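Local coordinates for protein putative dioxygenase (Nostoc punctiforme, PDB 2PEB) that is probably a dioxygenase of the Dopa 4,5-dioxygenase family, built on an antiparallel sheet, with a zinc ion bound in the crystal, at residues 88-91 with 92-95. Numbering follows the deposited sequence.
Sequences TGDA and VSDH
With CG trans to its backbone N (chi1 178°), Asp90 lays its carboxylate over the first turn of helix 91-96, while Ser93, at chi1 -53°, swings OG beside its own N to meet it. Both bonds reach the carboxylate from above its plane: Ser93 N gives a 3.0 Å bond to Asp90 OD1, and Ser93 OG donates to Asp90 OD2 at 2.7 Å. Asp90 is thus the N-cap of the helix that follows strand 82-87, and a water donating to OD1 also accepts from Val92 N. Replacing Asp90 with alanine removes both acceptors and is likely to leave Ser93 N without its cap and Ser93 OG free to turn. Asp94 folds back over the preceding loop, where Thr88 N (2.9 Å, tilted 31° out of the carboxylate plane) and Thr88 OG1 (2.6 Å) meet Asp94 OD2 and OD1 respectively on their syn sides. The first helical bond, Asp94 N to Asp90 O, is 2.7 Å. Ala91 O is gripped twice from opposite faces of its carbonyl plane, by His95 N (3.1 Å) and by ring atom His95 ND1 (2.8 Å). The ND1 bond helps set the ring's rotation beside zinc ligand His85; NE2 hydrogen-bonds an unidentified molecule, probably from the crystallisation liquor.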
loop_
_atom_site.group_PDB
_atom_site.type_symbol
_atom_site.label_atom_id
_atom_site.label_comp_id
_atom_site.label_asym_id
_atom_site.label_seq_id
_atom_site.Cartn_x
_atom_site.Cartn_y
_atom_site.Cartn_z
ATOM N N THR A 88 -9.300 -12.866 1.964
ATOM C CA THR A 88 -9.195 -14.011 1.106
ATOM C C THR A 88 -9.505 -15.304 1.849
ATOM O O THR A 88 -9.389 -16.396 1.278
ATOM C CB THR A 88 -7.766 -14.147 0.559
ATOM O OG1 THR A 88 -6.898 -14.510 1.635
ATOM C CG2 THR A 88 -7.299 -12.834 -0.067
ATOM N N GLY A 89 -9.946 -15.196 3.101
ATOM C CA GLY A 89 -10.229 -16.374 3.923
ATOM C C GLY A 89 -9.008 -16.952 4.629
ATOM O O GLY A 89 -9.065 -18.089 5.091
ATOM N N ASP A 90 -7.918 -16.195 4.661
ATOM C CA ASP A 90 -6.696 -16.627 5.356
ATOM C C ASP A 90 -6.233 -15.487 6.222
ATOM O O ASP A 90 -5.432 -14.688 5.798
ATOM C CB ASP A 90 -5.626 -17.014 4.354
ATOM C CG ASP A 90 -4.317 -17.435 5.025
ATOM O OD1 ASP A 90 -4.160 -17.202 6.255
ATOM O OD2 ASP A 90 -3.440 -17.975 4.297
ATOM N N ALA A 91 -6.808 -15.384 7.409
ATOM C CA ALA A 91 -6.611 -14.202 8.230
ATOM C C ALA A 91 -5.151 -13.896 8.512
ATOM O O ALA A 91 -4.750 -12.750 8.460
ATOM C CB ALA A 91 -7.378 -14.334 9.514
ATOM N N VAL A 92 -4.368 -14.927 8.810
ATOM C CA VAL A 92 -2.961 -14.706 9.111
ATOM C C VAL A 92 -2.203 -14.155 7.910
ATOM O O VAL A 92 -1.523 -13.137 8.027
ATOM C CB VAL A 92 -2.300 -15.931 9.574
ATOM C CG1 VAL A 92 -0.774 -15.732 9.602
ATOM C CG2 VAL A 92 -2.822 -16.299 10.991
ATOM N N SER A 93 -2.344 -14.808 6.764
ATOM C CA SER A 93 -1.686 -14.298 5.550
ATOM C C SER A 93 -2.254 -12.945 5.124
ATOM O O SER A 93 -1.492 -12.048 4.724
ATOM C CB SER A 93 -1.708 -15.323 4.421
ATOM O OG SER A 93 -1.191 -16.565 4.852
ATOM N N ASP A 94 -3.567 -12.750 5.235
ATOM C CA ASP A 94 -4.155 -11.478 4.854
ATOM C C ASP A 94 -3.527 -10.292 5.612
ATOM O O ASP A 94 -3.315 -9.252 5.046
ATOM C CB ASP A 94 -5.678 -11.458 5.063
ATOM C CG ASP A 94 -6.409 -12.340 4.066
ATOM O OD1 ASP A 94 -5.844 -12.573 2.986
ATOM O OD2 ASP A 94 -7.563 -12.758 4.330
ATOM N N HIS A 95 -3.305 -10.445 6.903
ATOM C CA HIS A 95 -2.701 -9.370 7.685
ATOM C C HIS A 95 -1.166 -9.312 7.584
ATOM O O HIS A 95 -0.598 -8.241 7.562
ATOM C CB HIS A 95 -3.056 -9.572 9.136
ATOM C CG HIS A 95 -4.485 -9.313 9.440
ATOM N ND1 HIS A 95 -5.502 -10.160 9.048
ATOM C CD2 HIS A 95 -5.073 -8.305 10.114
ATOM C CE1 HIS A 95 -6.660 -9.683 9.480
ATOM N NE2 HIS A 95 -6.420 -8.560 10.136
HETATM O O HOH W 1 -5.162 -17.748 9.017
#